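Local structure of USP37 protein (Homo sapiens, 3U12) at residues G24-R29 and L54-N59; S70-N75 and L90-N95. The protein probably hydrolyses ubiquitin conjugates as a thiol-dependent deubiquitinase of the peptidase C19 family, and the piece described here is its pleckstrin homology domain. One frame throughout, in Å; residues are numbered along the deposited sequence. Where two conformers were deposited one is given.

How the contacts relate
Both contacts belong to the antiparallel strand framework of the pleckstrin homology domain, with their centres about 16 Å apart on opposite sides of the middle of the chain. Contact 1 comes first in sequence and closes before contact 2 opens. It joins strands 25-30 and 51-58, which are not paired with each other but both pair with strand 39-48, so no direct backbone bond joins them, and the contact is made by side chains and one water-mediated link. Contact 2 is the open end of the hairpin 73-80 and 85-92, held mainly by backbone bonds. Leu98 of strand 97-104 touches both Ile28 and Leu92, which suggests a shared apolar interior.

Contact 1: residues G24-R29 and L54-N59; sequences GPIRIR and LVVHYN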
loop_
_atom_site.group_PDB
_atom_site.type_symbol
_atom_site.label_atom_id
_atom_site.label_comp_id
_atom_site.label_asym_id
_atom_site.label_seq_id
_atom_site.Cartn_x
_atom_site.Cartn_y
_atom_site.Cartn_z
ATOM N N GLY A 24 2.545 -9.227 -2.893
ATOM C CA GLY A 24 3.982 -9.345 -2.674
ATOM C C GLY A 24 4.375 -9.301 -1.213
ATOM O O GLY A 24 3.524 -9.055 -0.360
ATOM N N PRO A 25 5.671 -9.504 -0.884
ATOM C CA PRO A 25 6.089 -9.360 0.518
ATOM C C PRO A 25 5.784 -7.935 1.005
ATOM O O PRO A 25 6.019 -6.959 0.285
ATOM C CB PRO A 25 7.592 -9.654 0.477
ATOM C CG PRO A 25 7.812 -10.389 -0.814
ATOM C CD PRO A 25 6.832 -9.774 -1.761
ATOM N N ILE A 26 5.202 -7.839 2.197
ATOM C CA ILE A 26 4.788 -6.583 2.815
ATOM C C ILE A 26 5.497 -6.339 4.159
ATOM O O ILE A 26 5.587 -7.242 4.980
ATOM C CB ILE A 26 3.237 -6.553 2.984
ATOM C CG1 ILE A 26 2.532 -6.446 1.595
ATOM C CG2 ILE A 26 2.768 -5.400 3.936
ATOM C CD1 ILE A 26 0.988 -6.702 1.640
ATOM N N ARG A 27 5.965 -5.093 4.375
ATOM C CA ARG A 27 6.593 -4.657 5.617
ATOM C C ARG A 27 5.929 -3.337 5.986
ATOM O O ARG A 27 5.760 -2.479 5.125
ATOM C CB ARG A 27 8.103 -4.440 5.412
ATOM C CG ARG A 27 8.955 -4.964 6.542
ATOM C CD ARG A 27 10.307 -4.280 6.588
ATOM N NE ARG A 27 10.239 -3.021 7.330
ATOM C CZ ARG A 27 10.573 -1.832 6.837
ATOM N NH1 ARG A 27 11.034 -1.727 5.595
ATOM N NH2 ARG A 27 10.466 -0.743 7.585
ATOM N N ILE A 28 5.516 -3.183 7.247
ATOM C CA ILE A 28 4.857 -1.956 7.684
ATOM C C ILE A 28 5.527 -1.401 8.948
ATOM O O ILE A 28 5.979 -2.165 9.804
ATOM C CB ILE A 28 3.321 -2.221 7.908
ATOM C CG1 ILE A 28 2.618 -2.629 6.566
ATOM C CG2 ILE A 28 2.595 -1.004 8.527
ATOM C CD1 ILE A 28 1.295 -3.221 6.767
ATOM N N ARG A 29 5.581 -0.074 9.056
ATOM C CA ARG A 29 6.070 0.635 10.231
ATOM C C ARG A 29 4.919 1.585 10.612
ATOM O O ARG A 29 4.625 2.529 9.873
ATOM C CB ARG A 29 7.392 1.369 9.930
ATOM C CG ARG A 29 7.881 2.301 11.041
ATOM C CD ARG A 29 9.308 2.811 10.826
ATOM N NE ARG A 29 9.526 3.407 9.501
ATOM C CZ ARG A 29 9.261 4.672 9.185
ATOM N NH1 ARG A 29 8.752 5.499 10.091
ATOM N NH2 ARG A 29 9.496 5.119 7.959
ATOM N N LEU A 54 -7.075 1.565 2.479
ATOM C CA LEU A 54 -6.255 0.456 2.008
ATOM C C LEU A 54 -6.275 -0.688 3.028
ATOM O O LEU A 54 -5.970 -0.472 4.199
ATOM C CB LEU A 54 -4.807 0.965 1.789
ATOM C CG LEU A 54 -3.778 -0.018 1.206
ATOM C CD1 LEU A 54 -4.096 -0.364 -0.242
ATOM C CD2 LEU A 54 -2.395 0.594 1.221
ATOM N N VAL A 55 -6.605 -1.904 2.569
ATOM C CA VAL A 55 -6.639 -3.089 3.414
ATOM C C VAL A 55 -5.379 -3.899 3.158
ATOM O O VAL A 55 -5.041 -4.187 2.005
ATOM C CB VAL A 55 -7.894 -3.966 3.209
ATOM C CG1 VAL A 55 -7.921 -5.115 4.223
ATOM C CG2 VAL A 55 -9.156 -3.138 3.344
ATOM N N VAL A 56 -4.723 -4.314 4.246
ATOM C CA VAL A 56 -3.544 -5.173 4.199
ATOM C C VAL A 56 -3.989 -6.578 4.621
ATOM O O VAL A 56 -4.363 -6.790 5.773
ATOM C CB VAL A 56 -2.399 -4.633 5.099
ATOM C CG1 VAL A 56 -1.210 -5.604 5.125
ATOM C CG2 VAL A 56 -1.960 -3.234 4.652
ATOM N N HIS A 57 -3.966 -7.522 3.685
ATOM C CA HIS A 57 -4.312 -8.927 3.966
ATOM C C HIS A 57 -3.009 -9.715 3.909
ATOM O O HIS A 57 -2.191 -9.504 2.998
ATOM C CB HIS A 57 -5.206 -9.514 2.859
ATOM C CG HIS A 57 -6.600 -8.984 2.772
ATOM N ND1 HIS A 57 -6.926 -7.975 1.888
ATOM C CD2 HIS A 57 -7.742 -9.488 3.298
ATOM C CE1 HIS A 57 -8.240 -7.850 1.950
ATOM N NE2 HIS A 57 -8.777 -8.737 2.804
ATOM N N TYR A 58 -2.825 -10.636 4.838
ATOM C CA TYR A 58 -1.658 -11.506 4.833
ATOM C C TYR A 58 -2.090 -12.898 4.451
ATOM O O TYR A 58 -3.199 -13.313 4.795
ATOM C CB TYR A 58 -0.960 -11.525 6.196
ATOM C CG TYR A 58 -0.336 -10.197 6.567
ATOM C CD1 TYR A 58 0.670 -9.633 5.785
ATOM C CD2 TYR A 58 -0.703 -9.536 7.738
ATOM C CE1 TYR A 58 1.245 -8.412 6.121
ATOM C CE2 TYR A 58 -0.127 -8.317 8.089
ATOM C CZ TYR A 58 0.871 -7.777 7.294
ATOM O OH TYR A 58 1.426 -6.570 7.628
ATOM N N ASN A 59 -1.220 -13.617 3.716
ATOM C CA ASN A 59 -1.458 -15.007 3.326
ATOM C C ASN A 59 -1.670 -15.893 4.552
ATOM O O ASN A 59 -2.540 -16.746 4.495
ATOM C CB ASN A 59 -0.293 -15.566 2.498
ATOM C CG ASN A 59 -0.238 -15.087 1.077
ATOM O OD1 ASN A 59 -0.855 -14.090 0.685
ATOM N ND2 ASN A 59 0.530 -15.791 0.273
HETATM O O HOH W 1 4.030 -6.868 7.342
#
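Ile26, Ile28, Val56 and Tyr58 make an apolar contact between two strands whose axes approach no closer than 9.1 Å and run at 124° to each other. No direct hydrogen bond spans that gap. Ile28 and Val56 reach toward each other tip to tip, CD1 of the isoleucine lying 3.8 Å from CG1 of the valine. The same valine methyl also meets Ile26, with CG1 at 4.2 Å from Ile26 CG2, so Val56 sits against both isoleucines. Tyr58 comes in at a slant: CG, anti to its own carbonyl carbon (chi1 -66°), sends the ring across to strand 25-29, where CE1 lies 4.0 Å from Ile26 CG2. Further along the ring, Tyr58 OH is 3.5 Å from Ile28 CD1.

The polar link is indirect. One water donates to Ile26 O at 2.9 Å and is hydrogen-bonded to Tyr58 OH at 2.6 Å, tying the phenol to the backbone of the other strand. Were Tyr58 an alanine, the water would probably lose its phenol partner, and Ile26 CG2 and Ile28 CD1 the packing of the ring and its hydroxyl.

Strand 39-48 pairs with both strands, and its Lys39 makes a cation-pi interaction with Tyr58. Inside the curled sheet, Ile26 packs on Phe43 and Ile100, while Ile28 and Val56 both rest on Phe67 of strand 65-68.

Contact 2: residues S70-N75 and L90-N95; sequences SHNIKN and LTLQDN. With SO4 (sulfate ion), chain C.
Gln93 and Lys74 reach across this hairpin end by different chain shapes. Beyond CG the glutamine is fully extended (chi2 -180°), which lays its carboxamide beside segment 70-75; the lysine leaves with CG anti to its backbone N and then bends at chi3 (-94°), bringing its amine over to the turn. Gln93 NE2 donates to Ile73 O at 3.1 Å along a nearly straight bond (176°). The carbonyl oxygen lies in the amide plane of the glutamine, although the donor stands above the plane of the carbonyl. Lys74 NZ approaches Asn95 OD1 at 2.8 Å, almost in line with the side-chain C=O.

The backbone forms a classic beta bulge. Thr91 O accepts from Lys74 N at 2.9 Å and from Asn75 N at 3.1 Å, both arriving on the same face of its carbonyl plane, while Thr91 N returns a bond to Asn75 O. Beyond the bulge, Gln93 N donates to Asn72 O at 2.8 Å, and a type I turn from Leu92 to Asn95 leads the chain onward. On the inner side Ile73 CG2 packs 4.1 Å from Leu90 CD1, and Ile73 also rests on Leu115 and Val118 of helix 105-119. The Asn72 amide is held by Gln68 O.

A sulfate, probably from the crystallisation liquor, accepts from His71 ND1 through O3 (2.7 Å), from Gln93 NE2 through O4 (2.8 Å) and from Asn121. Both N-H groups of the Gln93 amide are thus engaged, which should fix its rotation. The site joins three parts of the domain around one anion, consistent with some affinity for negative charge, but the ion does not establish a natural ligand.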
loop_
_atom_site.group_PDB
_atom_site.type_symbol
_atom_site.label_atom_id
_atom_site.label_comp_id
_atom_site.label_asym_id
_atom_site.label_seq_id
_atom_site.Cartn_x
_atom_site.Cartn_y
_atom_site.Cartn_z
ATOM N N SER A 70 -7.698 8.726 1.930
ATOM C CA SER A 70 -8.282 10.062 1.662
ATOM C C SER A 70 -7.815 11.061 2.716
ATOM O O SER A 70 -7.914 10.769 3.924
ATOM C CB SER A 70 -9.806 9.995 1.672
ATOM O OG SER A 70 -10.275 9.234 0.575
ATOM N N HIS A 71 -7.216 12.187 2.251
ATOM C CA HIS A 71 -6.632 13.262 3.073
ATOM C C HIS A 71 -5.603 12.679 4.063
ATOM O O HIS A 71 -5.501 13.191 5.178
ATOM C CB HIS A 71 -7.737 14.036 3.866
ATOM C CG HIS A 71 -8.799 14.641 3.002
ATOM N ND1 HIS A 71 -8.537 15.728 2.191
ATOM C CD2 HIS A 71 -10.095 14.287 2.854
ATOM C CE1 HIS A 71 -9.677 16.005 1.576
ATOM N NE2 HIS A 71 -10.641 15.161 1.939
ATOM N N ASN A 72 -4.895 11.581 3.683
ATOM C CA ASN A 72 -3.947 10.910 4.584
ATOM C C ASN A 72 -2.674 10.405 3.875
ATOM O O ASN A 72 -1.849 9.757 4.506
ATOM C CB ASN A 72 -4.641 9.757 5.355
ATOM C CG ASN A 72 -3.902 9.301 6.607
ATOM O OD1 ASN A 72 -3.254 10.088 7.287
ATOM N ND2 ASN A 72 -3.973 8.015 6.945
ATOM N N ILE A 73 -2.485 10.727 2.599
ATOM C CA ILE A 73 -1.284 10.314 1.864
ATOM C C ILE A 73 -0.253 11.445 1.930
ATOM O O ILE A 73 -0.581 12.606 1.644
ATOM C CB ILE A 73 -1.586 9.926 0.386
ATOM C CG1 ILE A 73 -2.490 8.666 0.304
ATOM C CG2 ILE A 73 -0.284 9.707 -0.411
ATOM C CD1 ILE A 73 -2.989 8.363 -1.190
ATOM N N LYS A 74 0.978 11.095 2.319
ATOM C CA LYS A 74 2.087 12.034 2.398
ATOM C C LYS A 74 2.897 11.896 1.120
ATOM O O LYS A 74 3.071 12.886 0.402
ATOM C CB LYS A 74 2.951 11.769 3.644
ATOM C CG LYS A 74 3.839 12.967 4.006
ATOM C CD LYS A 74 5.021 12.584 4.872
ATOM C CE LYS A 74 4.756 12.739 6.348
ATOM N NZ LYS A 74 6.025 12.697 7.123
ATOM N N ASN A 75 3.379 10.672 0.812
ATOM C CA ASN A 75 4.150 10.428 -0.418
ATOM C C ASN A 75 4.087 8.965 -0.864
ATOM O O ASN A 75 3.723 8.064 -0.086
ATOM C CB ASN A 75 5.607 10.928 -0.311
ATOM C CG ASN A 75 6.410 10.404 0.845
ATOM O OD1 ASN A 75 6.732 9.219 0.922
ATOM N ND2 ASN A 75 6.846 11.306 1.712
ATOM N N LEU A 90 4.619 3.632 0.409
ATOM C CA LEU A 90 3.565 4.577 0.740
ATOM C C LEU A 90 3.771 5.121 2.145
ATOM O O LEU A 90 3.712 4.357 3.108
ATOM C CB LEU A 90 2.219 3.836 0.663
ATOM C CG LEU A 90 0.948 4.582 1.096
ATOM C CD1 LEU A 90 0.676 5.798 0.221
ATOM C CD2 LEU A 90 -0.251 3.641 1.089
ATOM N N THR A 91 3.960 6.443 2.256
ATOM C CA THR A 91 4.034 7.124 3.542
ATOM C C THR A 91 2.717 7.869 3.736
ATOM O O THR A 91 2.268 8.596 2.842
ATOM C CB THR A 91 5.251 8.043 3.645
ATOM O OG1 THR A 91 6.414 7.348 3.199
ATOM C CG2 THR A 91 5.466 8.583 5.062
ATOM N N LEU A 92 2.112 7.704 4.907
ATOM C CA LEU A 92 0.876 8.393 5.269
ATOM C C LEU A 92 1.179 9.643 6.085
ATOM O O LEU A 92 2.294 9.770 6.563
ATOM C CB LEU A 92 -0.067 7.432 6.031
ATOM C CG LEU A 92 -0.467 6.156 5.243
ATOM C CD1 LEU A 92 -1.379 5.245 6.084
ATOM C CD2 LEU A 92 -1.081 6.511 3.887
ATOM N N GLN A 93 0.197 10.561 6.248
ATOM C CA GLN A 93 0.362 11.828 6.974
ATOM C C GLN A 93 0.587 11.613 8.477
ATOM O O GLN A 93 1.177 12.478 9.137
ATOM C CB GLN A 93 -0.805 12.803 6.696
ATOM C CG GLN A 93 -0.742 13.393 5.270
ATOM C CD GLN A 93 -1.840 14.370 4.887
ATOM O OE1 GLN A 93 -2.393 15.111 5.713
ATOM N NE2 GLN A 93 -2.102 14.474 3.582
ATOM N N ASP A 94 0.184 10.445 9.001
ATOM C CA ASP A 94 0.421 10.111 10.402
ATOM C C ASP A 94 1.787 9.395 10.571
ATOM O O ASP A 94 2.099 8.907 11.657
ATOM C CB ASP A 94 -0.743 9.296 10.975
ATOM C CG ASP A 94 -0.766 7.846 10.560
ATOM O OD1 ASP A 94 -0.302 7.539 9.438
ATOM O OD2 ASP A 94 -1.312 7.022 11.327
ATOM N N ASN A 95 2.587 9.340 9.482
ATOM C CA ASN A 95 3.948 8.786 9.411
ATOM C C ASN A 95 4.002 7.267 9.277
ATOM O O ASN A 95 5.105 6.712 9.252
ATOM C CB ASN A 95 4.842 9.274 10.580
ATOM C CG ASN A 95 5.158 10.741 10.491
ATOM O OD1 ASN A 95 5.425 11.273 9.415
ATOM N ND2 ASN A 95 5.130 11.430 11.623
HETATM S S SO4 C . -5.114 17.000 2.322
HETATM O O1 SO4 C . -4.768 18.394 2.005
HETATM O O2 SO4 C . -5.724 16.941 3.658
HETATM O O3 SO4 C . -6.061 16.503 1.318
HETATM O O4 SO4 C . -3.898 16.169 2.294
#